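Local coordinates for putative mRNA interferase YoeB (Agrobacterium tumefaciens, PDB 6N90), which probably acts as the toxin of a type II toxin-antitoxin pair, an endonuclease of the YoeB family that cleaves mRNA, at residues E46-D51 against Y55-I60; R32-T37 against F66-S71; L3-S8 against I82-H87. One frame throughout, in Å; residues are numbered along the deposited sequence.

Contact 1: E46-D51 against Y55-I60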
loop_
_atom_site.group_PDB
_atom_site.type_symbol
_atom_site.label_atom_id
_atom_site.label_comp_id
_atom_site.label_asym_id
_atom_site.label_seq_id
_atom_site.Cartn_x
_atom_site.Cartn_y
_atom_site.Cartn_z
ATOM N N GLU A 46 7.249 -12.122 -15.655
ATOM C CA GLU A 46 6.685 -12.743 -16.845
ATOM C C GLU A 46 5.237 -12.296 -17.020
ATOM O O GLU A 46 4.482 -12.235 -16.049
ATOM C CB GLU A 46 6.759 -14.267 -16.745
ATOM C CG GLU A 46 5.672 -14.886 -15.883
ATOM C CD GLU A 46 5.747 -16.400 -15.848
ATOM O OE1 GLU A 46 5.403 -17.038 -16.866
ATOM O OE2 GLU A 46 6.150 -16.953 -14.803
ATOM N N PRO A 47 4.844 -11.978 -18.263
ATOM C CA PRO A 47 3.486 -11.532 -18.568
ATOM C C PRO A 47 2.499 -12.692 -18.436
ATOM O O PRO A 47 2.849 -13.820 -18.777
ATOM C CB PRO A 47 3.596 -11.038 -20.016
ATOM C CG PRO A 47 4.700 -11.833 -20.596
ATOM C CD PRO A 47 5.657 -12.160 -19.480
ATOM N N LEU A 48 1.303 -12.429 -17.922
ATOM C CA LEU A 48 0.275 -13.464 -17.835
ATOM C C LEU A 48 -0.533 -13.411 -19.130
ATOM O O LEU A 48 -0.475 -12.416 -19.842
ATOM C CB LEU A 48 -0.620 -13.261 -16.609
ATOM C CG LEU A 48 0.067 -13.073 -15.254
ATOM C CD1 LEU A 48 -0.971 -13.027 -14.140
ATOM C CD2 LEU A 48 1.069 -14.182 -15.000
ATOM N N LYS A 49 -1.267 -14.470 -19.451
ATOM C CA LYS A 49 -2.013 -14.495 -20.711
ATOM C C LYS A 49 -3.521 -14.446 -20.465
ATOM O O LYS A 49 -3.970 -14.410 -19.318
ATOM C CB LYS A 49 -1.649 -15.735 -21.530
ATOM C CG LYS A 49 -1.708 -15.516 -23.042
ATOM N N GLY A 50 -4.294 -14.426 -21.551
ATOM C CA GLY A 50 -5.746 -14.446 -21.467
ATOM C C GLY A 50 -6.367 -13.285 -20.708
ATOM O O GLY A 50 -6.008 -12.119 -20.927
ATOM N N ASP A 51 -7.295 -13.612 -19.804
ATOM C CA ASP A 51 -8.000 -12.612 -19.007
ATOM C C ASP A 51 -7.056 -11.847 -18.071
ATOM O O ASP A 51 -7.463 -10.873 -17.435
ATOM C CB ASP A 51 -9.135 -13.269 -18.203
ATOM C CG ASP A 51 -8.632 -14.288 -17.188
ATOM O OD1 ASP A 51 -7.625 -14.976 -17.466
ATOM O OD2 ASP A 51 -9.260 -14.412 -16.115
ATOM N N TYR A 55 -1.485 -8.094 -17.000
ATOM C CA TYR A 55 -0.895 -8.287 -15.681
ATOM C C TYR A 55 0.437 -9.022 -15.812
ATOM O O TYR A 55 0.664 -9.763 -16.779
ATOM C CB TYR A 55 -1.884 -9.034 -14.783
ATOM C CG TYR A 55 -3.117 -8.205 -14.462
ATOM C CD1 TYR A 55 -4.183 -8.104 -15.366
ATOM C CD2 TYR A 55 -3.204 -7.496 -13.278
ATOM C CE1 TYR A 55 -5.304 -7.330 -15.069
ATOM C CE2 TYR A 55 -4.314 -6.722 -12.977
ATOM C CZ TYR A 55 -5.357 -6.645 -13.866
ATOM O OH TYR A 55 -6.453 -5.874 -13.542
ATOM N N TRP A 56 1.336 -8.760 -14.866
ATOM C CA TRP A 56 2.643 -9.382 -14.816
ATOM C C TRP A 56 2.806 -10.109 -13.495
ATOM O O TRP A 56 2.114 -9.798 -12.521
ATOM C CB TRP A 56 3.742 -8.341 -14.978
ATOM C CG TRP A 56 3.924 -7.943 -16.382
ATOM C CD1 TRP A 56 3.071 -7.205 -17.146
ATOM C CD2 TRP A 56 5.039 -8.267 -17.208
ATOM N NE1 TRP A 56 3.592 -7.056 -18.413
ATOM C CE2 TRP A 56 4.803 -7.700 -18.471
ATOM C CE3 TRP A 56 6.213 -8.995 -17.004
ATOM C CZ2 TRP A 56 5.709 -7.832 -19.532
ATOM C CZ3 TRP A 56 7.113 -9.127 -18.056
ATOM C CH2 TRP A 56 6.855 -8.545 -19.299
ATOM N N SER A 57 3.724 -11.048 -13.460
ATOM C CA SER A 57 3.982 -11.816 -12.268
ATOM C C SER A 57 5.461 -11.994 -11.945
ATOM O O SER A 57 6.235 -12.152 -12.832
ATOM C CB SER A 57 3.331 -13.177 -12.418
ATOM O OG SER A 57 3.584 -14.004 -11.340
ATOM N N ARG A 58 5.835 -11.889 -10.683
ATOM C CA ARG A 58 7.186 -12.196 -10.248
ATOM C C ARG A 58 7.147 -13.199 -9.090
ATOM O O ARG A 58 6.163 -13.279 -8.345
ATOM C CB ARG A 58 7.921 -10.929 -9.809
ATOM C CG ARG A 58 8.132 -9.913 -10.898
ATOM C CD ARG A 58 8.573 -8.563 -10.288
ATOM N NE ARG A 58 8.630 -7.509 -11.289
ATOM C CZ ARG A 58 9.738 -6.849 -11.610
ATOM N NH1 ARG A 58 10.891 -7.125 -10.981
ATOM N NH2 ARG A 58 9.680 -5.889 -12.528
ATOM N N ARG A 59 8.225 -13.956 -8.952
ATOM C CA ARG A 59 8.363 -14.912 -7.864
ATOM C C ARG A 59 8.706 -14.253 -6.535
ATOM O O ARG A 59 9.686 -13.527 -6.423
ATOM C CB ARG A 59 9.449 -15.936 -8.200
ATOM C CG ARG A 59 9.051 -16.940 -9.252
ATOM C CD ARG A 59 9.226 -18.355 -8.736
ATOM N NE ARG A 59 10.613 -18.669 -8.410
ATOM C CZ ARG A 59 11.083 -19.907 -8.324
ATOM N NH1 ARG A 59 10.272 -20.935 -8.550
ATOM N NH2 ARG A 59 12.360 -20.121 -8.020
ATOM N N ILE A 60 7.915 -14.532 -5.510
ATOM C CA ILE A 60 8.342 -14.260 -4.151
ATOM C C ILE A 60 9.120 -15.487 -3.690
ATOM O O ILE A 60 10.273 -15.392 -3.278
ATOM C CB ILE A 60 7.152 -13.991 -3.222
ATOM C CG1 ILE A 60 6.198 -12.975 -3.846
ATOM C CG2 ILE A 60 7.605 -13.523 -1.831
ATOM C CD1 ILE A 60 4.897 -12.832 -3.004
#
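E46 meets S57 through the backbone of both residues, in an antiparallel hydrogen-bonded pair. E46 N gives its hydrogen to S57 O over 3.0 Å, and S57 N returns a bond of 2.9 Å to E46 O. The E46 side chain stands on the same face of the sheet as S57, where the hydroxyl of S57 makes a weak hydrogen bond to the hydroxyl of Y88, the last residue modelled.

P47 comes next, in a non-hydrogen-bonded pair with W56 on the other face. Its ring and backbone lie over one face of the indole: CB of P47 sits 3.9 Å from the centroid of the W56 six-membered ring and 15° off the ring normal, which meets the geometry of a CH-pi contact, while P47 CD comes to 3.7 Å from W56 CZ3. The indole reaches this place because CG of W56 stands beside its own backbone N, anti to the carbonyl carbon (chi1 -79°). F39 meets the same indole at about 40° between ring planes.

Just past the strand, L48 N bonds to Y55 O at 3.0 Å, and the two methyls of L48 part: CD2 reaches S57 CB at 3.6 Å, and CD1 touches Y55 CB.

These bonds join the edge strand 46-47 to strand 56-59 as a short beta hairpin. Because a proline has no N-H, P47 can donate no backbone bond; its place in the non-hydrogen-bonded pair asks for none toward W56, and its ring instead offers C-H groups to the pi face of the indole.

Contact 2: R32-T37 against F66-S71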
loop_
_atom_site.group_PDB
_atom_site.type_symbol
_atom_site.label_atom_id
_atom_site.label_comp_id
_atom_site.label_asym_id
_atom_site.label_seq_id
_atom_site.Cartn_x
_atom_site.Cartn_y
_atom_site.Cartn_z
ATOM N N ARG A 32 9.630 -2.167 -4.960
ATOM C CA ARG A 32 10.688 -1.207 -5.267
ATOM C C ARG A 32 11.190 -1.432 -6.701
ATOM O O ARG A 32 11.322 -0.489 -7.483
ATOM C CB ARG A 32 11.839 -1.344 -4.257
ATOM C CG ARG A 32 12.820 -0.165 -4.196
ATOM C CD ARG A 32 13.821 -0.387 -3.017
ATOM N NE ARG A 32 13.101 -0.748 -1.788
ATOM C CZ ARG A 32 13.304 -1.852 -1.063
ATOM N NH1 ARG A 32 14.242 -2.730 -1.406
ATOM N NH2 ARG A 32 12.596 -2.076 0.041
ATOM N N ASN A 33 11.415 -2.696 -7.058
ATOM C CA ASN A 33 12.003 -3.020 -8.358
ATOM C C ASN A 33 11.013 -2.787 -9.499
ATOM O O ASN A 33 11.373 -2.218 -10.539
ATOM C CB ASN A 33 12.502 -4.470 -8.375
ATOM C CG ASN A 33 13.939 -4.618 -7.866
ATOM O OD1 ASN A 33 14.877 -4.714 -8.660
ATOM N ND2 ASN A 33 14.114 -4.650 -6.541
ATOM N N ALA A 34 9.761 -3.193 -9.293
ATOM C CA ALA A 34 8.738 -3.066 -10.335
ATOM C C ALA A 34 8.361 -1.606 -10.587
ATOM O O ALA A 34 7.939 -1.244 -11.690
ATOM C CB ALA A 34 7.502 -3.881 -9.966
ATOM N N LYS A 35 8.477 -0.768 -9.556
ATOM C CA LYS A 35 8.222 0.656 -9.734
ATOM C C LYS A 35 9.320 1.265 -10.609
ATOM O O LYS A 35 9.036 2.133 -11.432
ATOM C CB LYS A 35 8.124 1.374 -8.386
ATOM C CG LYS A 35 6.759 1.239 -7.750
ATOM C CD LYS A 35 6.796 1.472 -6.225
ATOM C CE LYS A 35 7.622 2.665 -5.857
ATOM N NZ LYS A 35 7.841 2.755 -4.354
ATOM N N ARG A 36 10.553 0.776 -10.464
ATOM C CA ARG A 36 11.686 1.245 -11.275
ATOM C C ARG A 36 11.677 0.676 -12.702
ATOM O O ARG A 36 11.697 1.417 -13.689
ATOM C CB ARG A 36 13.017 0.887 -10.601
ATOM C CG ARG A 36 13.405 1.782 -9.447
ATOM C CD ARG A 36 14.750 1.360 -8.866
ATOM N NE ARG A 36 14.694 0.003 -8.322
ATOM C CZ ARG A 36 15.120 -0.348 -7.112
ATOM N NH1 ARG A 36 15.647 0.558 -6.296
ATOM N NH2 ARG A 36 15.018 -1.611 -6.716
ATOM N N THR A 37 11.678 -0.651 -12.786
ATOM C CA THR A 37 11.711 -1.369 -14.046
ATOM C C THR A 37 10.566 -2.383 -14.085
ATOM O O THR A 37 10.769 -3.536 -13.765
ATOM C CB THR A 37 13.061 -2.102 -14.233
ATOM O OG1 THR A 37 13.322 -2.944 -13.096
ATOM C CG2 THR A 37 14.195 -1.100 -14.349
ATOM N N PHE A 66 3.816 -12.696 -6.930
ATOM C CA PHE A 66 3.490 -11.280 -6.810
ATOM C C PHE A 66 2.939 -10.888 -8.167
ATOM O O PHE A 66 3.685 -10.850 -9.144
ATOM C CB PHE A 66 4.763 -10.481 -6.412
ATOM C CG PHE A 66 4.610 -8.965 -6.411
ATOM C CD1 PHE A 66 4.076 -8.304 -5.325
ATOM C CD2 PHE A 66 5.073 -8.208 -7.486
ATOM C CE1 PHE A 66 3.968 -6.922 -5.305
ATOM C CE2 PHE A 66 4.946 -6.814 -7.489
ATOM C CZ PHE A 66 4.394 -6.176 -6.390
ATOM N N VAL A 67 1.632 -10.643 -8.226
ATOM C CA VAL A 67 0.981 -10.275 -9.479
ATOM C C VAL A 67 0.602 -8.791 -9.425
ATOM O O VAL A 67 0.051 -8.298 -8.434
ATOM C CB VAL A 67 -0.256 -11.163 -9.749
ATOM C CG1 VAL A 67 -0.903 -10.796 -11.114
ATOM C CG2 VAL A 67 0.138 -12.639 -9.726
ATOM N N TYR A 68 0.906 -8.078 -10.505
ATOM C CA TYR A 68 0.772 -6.629 -10.507
ATOM C C TYR A 68 0.539 -6.106 -11.906
ATOM O O TYR A 68 0.671 -6.837 -12.895
ATOM C CB TYR A 68 2.048 -5.980 -9.931
ATOM C CG TYR A 68 3.253 -6.273 -10.806
ATOM C CD1 TYR A 68 3.920 -7.498 -10.726
ATOM C CD2 TYR A 68 3.720 -5.326 -11.714
ATOM C CE1 TYR A 68 5.013 -7.774 -11.537
ATOM C CE2 TYR A 68 4.814 -5.585 -12.509
ATOM C CZ TYR A 68 5.448 -6.812 -12.428
ATOM O OH TYR A 68 6.532 -7.065 -13.246
ATOM N N ARG A 69 0.215 -4.826 -11.975
ATOM C CA ARG A 69 0.149 -4.130 -13.247
ATOM C C ARG A 69 0.561 -2.691 -13.030
ATOM O O ARG A 69 0.092 -2.047 -12.108
ATOM C CB ARG A 69 -1.272 -4.207 -13.829
ATOM C CG ARG A 69 -1.478 -3.454 -15.128
ATOM C CD ARG A 69 -2.907 -3.641 -15.652
ATOM N NE ARG A 69 -3.926 -3.176 -14.706
ATOM C CZ ARG A 69 -5.239 -3.283 -14.909
ATOM N NH1 ARG A 69 -5.687 -3.843 -16.020
ATOM N NH2 ARG A 69 -6.108 -2.833 -14.013
ATOM N N VAL A 70 1.440 -2.178 -13.876
ATOM C CA VAL A 70 1.780 -0.768 -13.817
ATOM C C VAL A 70 0.921 -0.052 -14.837
ATOM O O VAL A 70 0.910 -0.429 -16.009
ATOM C CB VAL A 70 3.268 -0.510 -14.110
ATOM C CG1 VAL A 70 3.502 0.968 -14.304
ATOM C CG2 VAL A 70 4.129 -1.033 -12.967
ATOM N N SER A 71 0.184 0.952 -14.385
ATOM C CA SER A 71 -0.696 1.712 -15.278
ATOM C C SER A 71 -0.359 3.187 -15.227
ATOM O O SER A 71 0.329 3.639 -14.318
ATOM C CB SER A 71 -2.172 1.520 -14.906
ATOM O OG SER A 71 -2.558 0.164 -14.999
#
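This is a buried, largely apolar helix-on-sheet contact, in which the last turn of helix 21-36 lies against strand 64-73, the middle strand of the five-stranded mixed sheet in this YoeB-like toxin fold. No hydrogen bond crosses between R32-T37 and F66-S71, and only 121 Å² is buried, so the evidence for the contact is how a few atoms meet.

A34 carries the helix side. Its CB points to the strand and stands over one face of the Y68 ring, 4.1 Å above the plane and displaced toward the rim, where CE2 of Y68 is the closest ring atom. The phenol is brought under the helix by a first torsion of 64°, which sets CG between the backbone N and the carbonyl carbon. Its hydroxyl has polar partners outside these two segments: Y68 OH is hydrogen-bonded to P38 O and to NE of R58, so the ring is held at its far end as well as along its face. L79 of strand 76-84 also touches A34 and extends the apolar surface beneath the helix.

Two residues further along the strand, V70 again turns its side chain to the helix. Its branches differ in direction, CG1 lying anti to the backbone N, and CG2 beside that N and anti to the carbonyl carbon; CG2 is the methyl that approaches the helix backbone, 4.0 Å from A34 O.

Contact 3: L3-S8 against I82-H87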
loop_
_atom_site.group_PDB
_atom_site.type_symbol
_atom_site.label_atom_id
_atom_site.label_comp_id
_atom_site.label_asym_id
_atom_site.label_seq_id
_atom_site.Cartn_x
_atom_site.Cartn_y
_atom_site.Cartn_z
ATOM N N LEU A 3 1.048 3.391 -5.232
ATOM C CA LEU A 3 1.017 1.967 -4.965
ATOM C C LEU A 3 -0.407 1.627 -4.545
ATOM O O LEU A 3 -0.902 2.163 -3.568
ATOM C CB LEU A 3 2.037 1.591 -3.869
ATOM C CG LEU A 3 2.029 0.148 -3.396
ATOM C CD1 LEU A 3 2.376 -0.782 -4.508
ATOM C CD2 LEU A 3 3.073 0.001 -2.276
ATOM N N VAL A 4 -1.079 0.775 -5.311
ATOM C CA VAL A 4 -2.479 0.428 -5.063
ATOM C C VAL A 4 -2.671 -1.041 -4.674
ATOM O O VAL A 4 -2.259 -1.943 -5.388
ATOM C CB VAL A 4 -3.353 0.723 -6.308
ATOM C CG1 VAL A 4 -4.793 0.451 -5.966
ATOM C CG2 VAL A 4 -3.131 2.160 -6.766
ATOM N N TRP A 5 -3.273 -1.273 -3.508
ATOM C CA TRP A 5 -3.639 -2.620 -3.085
ATOM C C TRP A 5 -5.137 -2.845 -3.164
ATOM O O TRP A 5 -5.921 -1.956 -2.897
ATOM C CB TRP A 5 -3.237 -2.871 -1.637
ATOM C CG TRP A 5 -1.820 -2.598 -1.340
ATOM C CD1 TRP A 5 -1.249 -1.374 -1.088
ATOM C CD2 TRP A 5 -0.782 -3.566 -1.201
ATOM N NE1 TRP A 5 0.091 -1.531 -0.806
ATOM C CE2 TRP A 5 0.404 -2.867 -0.882
ATOM C CE3 TRP A 5 -0.724 -4.959 -1.336
ATOM C CZ2 TRP A 5 1.624 -3.518 -0.679
ATOM C CZ3 TRP A 5 0.491 -5.597 -1.126
ATOM C CH2 TRP A 5 1.650 -4.874 -0.823
ATOM N N THR A 6 -5.525 -4.078 -3.419
ATOM C CA THR A 6 -6.921 -4.467 -3.266
ATOM C C THR A 6 -7.213 -4.929 -1.845
ATOM O O THR A 6 -6.299 -5.033 -1.022
ATOM C CB THR A 6 -7.277 -5.582 -4.244
ATOM O OG1 THR A 6 -6.485 -6.737 -3.946
ATOM C CG2 THR A 6 -6.985 -5.116 -5.670
ATOM N N LEU A 7 -8.483 -5.194 -1.559
ATOM C CA LEU A 7 -8.863 -5.777 -0.271
ATOM C C LEU A 7 -8.074 -7.053 -0.030
ATOM O O LEU A 7 -7.463 -7.230 1.030
ATOM C CB LEU A 7 -10.366 -6.070 -0.216
ATOM C CG LEU A 7 -11.300 -4.875 0.003
ATOM C CD1 LEU A 7 -12.756 -5.326 0.001
ATOM C CD2 LEU A 7 -10.956 -4.144 1.304
ATOM N N SER A 8 -8.058 -7.940 -1.024
ATOM C CA SER A 8 -7.420 -9.237 -0.819
ATOM C C SER A 8 -5.887 -9.176 -0.804
ATOM O O SER A 8 -5.252 -9.900 -0.024
ATOM C CB SER A 8 -7.888 -10.244 -1.884
ATOM O OG SER A 8 -7.492 -9.852 -3.173
ATOM N N ILE A 82 -2.238 -7.110 -7.274
ATOM C CA ILE A 82 -3.415 -7.954 -7.379
ATOM C C ILE A 82 -3.322 -9.133 -6.421
ATOM O O ILE A 82 -4.324 -9.541 -5.828
ATOM C CB ILE A 82 -3.590 -8.462 -8.833
ATOM C CG1 ILE A 82 -3.520 -7.281 -9.797
ATOM C CG2 ILE A 82 -4.899 -9.211 -9.001
ATOM C CD1 ILE A 82 -4.490 -6.175 -9.471
ATOM N N GLN A 83 -2.117 -9.673 -6.266
ATOM C CA GLN A 83 -1.891 -10.810 -5.369
ATOM C C GLN A 83 -0.461 -10.786 -4.815
ATOM O O GLN A 83 0.447 -10.341 -5.502
ATOM C CB GLN A 83 -2.191 -12.123 -6.134
ATOM C CG GLN A 83 -1.291 -13.316 -5.869
ATOM C CD GLN A 83 -1.587 -14.477 -6.822
ATOM O OE1 GLN A 83 -2.539 -14.430 -7.618
ATOM N NE2 GLN A 83 -0.764 -15.510 -6.757
ATOM N N CYS A 84 -0.245 -11.250 -3.585
ATOM C CA CYS A 84 1.116 -11.417 -3.082
ATOM C C CYS A 84 1.205 -12.690 -2.221
ATOM O O CYS A 84 1.881 -12.739 -1.180
ATOM C CB CYS A 84 1.573 -10.173 -2.288
ATOM S SG CYS A 84 0.669 -9.897 -0.756
ATOM N N ARG A 85 0.513 -13.726 -2.688
ATOM C CA ARG A 85 0.417 -15.000 -1.984
ATOM C C ARG A 85 -0.151 -16.042 -2.949
ATOM O O ARG A 85 -1.019 -15.718 -3.750
ATOM C CB ARG A 85 -0.474 -14.859 -0.746
ATOM C CG ARG A 85 -0.408 -16.029 0.236
ATOM C CD ARG A 85 -1.224 -15.693 1.480
ATOM N NE ARG A 85 -1.371 -16.833 2.379
ATOM C CZ ARG A 85 -2.379 -16.975 3.238
ATOM N NH1 ARG A 85 -3.333 -16.062 3.315
ATOM N NH2 ARG A 85 -2.439 -18.044 4.013
ATOM N N PHE A 86 0.359 -17.267 -2.872
ATOM C CA PHE A 86 -0.098 -18.404 -3.685
ATOM C C PHE A 86 0.282 -18.306 -5.163
ATOM O O PHE A 86 0.843 -17.305 -5.619
ATOM C CB PHE A 86 -1.620 -18.586 -3.569
ATOM C CG PHE A 86 -2.093 -18.742 -2.154
ATOM C CD1 PHE A 86 -1.567 -19.743 -1.345
ATOM C CD2 PHE A 86 -3.061 -17.899 -1.641
ATOM C CE1 PHE A 86 -1.994 -19.885 -0.046
ATOM C CE2 PHE A 86 -3.491 -18.033 -0.345
ATOM C CZ PHE A 86 -2.946 -19.023 0.460
ATOM N N HIS A 87 -0.019 -19.366 -5.911
ATOM C CA HIS A 87 0.152 -19.339 -7.369
ATOM C C HIS A 87 -0.932 -18.485 -8.034
ATOM O O HIS A 87 -1.990 -18.265 -7.438
ATOM C CB HIS A 87 0.152 -20.762 -7.928
ATOM C CG HIS A 87 1.418 -21.512 -7.647
ATOM N ND1 HIS A 87 2.541 -21.391 -8.433
ATOM C CD2 HIS A 87 1.736 -22.388 -6.661
ATOM C CE1 HIS A 87 3.502 -22.161 -7.945
ATOM N NE2 HIS A 87 3.038 -22.776 -6.874
HETATM O O HOH W 1 -6.886 -8.608 -5.785
HETATM O O HOH W 2 -5.219 -11.030 -3.785
#
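A water-bridged junction joins the start of helix 7-19 to the bulged part of strand 76-84 at I82-Q83, with T6 and S8 on one side and the carbonyl of I82 on the other. T6 OG1 lies 4.0 Å from I82 O and S8 OG 4.1 Å from it, so ordered water spans the gap. One water hydrogen-bonds to T6 OG1 and S8 OG and donates to I82 O at 2.7 Å; a second links S8 OG, 2.6 Å away, to the same carbonyl oxygen, to which it also donates. I82 O is thus gripped by two water donors. T6 OG1 and S8 OG each lie between their own backbone N and carbonyl carbon (62° and 64°), which turns both hydroxyls to the shared first water.

T6 occupies the N-cap position, its side chain capping a backbone N further along the helix. On the strand side, I82 and Q83 both face V67, a classic beta bulge in the ladder with strand 64-73.

Deeper in, the contact becomes apolar. C84 SG approaches the W5 ring at its edge, near the ring plane, 4.3 Å from CZ3. Around that indole W10 packs edge-to-face, and W5 of the second subunit meets it at about 80° between planes, where residues 3-5 of the two chains pair as an antiparallel ladder that continues the sheet.

Overall arrangement
All three contacts reach one sheet, and their chemistry changes across it. Contact 1, at the surface on the outermost strand 46-47, is mainly backbone ladder; contact 2 is buried beneath helix 21-36, with no hydrogen bond between its segments and mainly apolar; contact 3, partly buried, combines solvent bridges with an aromatic edge. Strand 64-73 of contact 2 lies between the other two: W56 N bonds to Y68 O at 2.8 Å toward contact 1, and I82 N to V67 O at 2.8 Å toward contact 3. Contacts 2 and 3 lie on opposite sides of the chain's centre, yet both touch the second subunit, whereas contact 1 is reached by no other chain of the assembly.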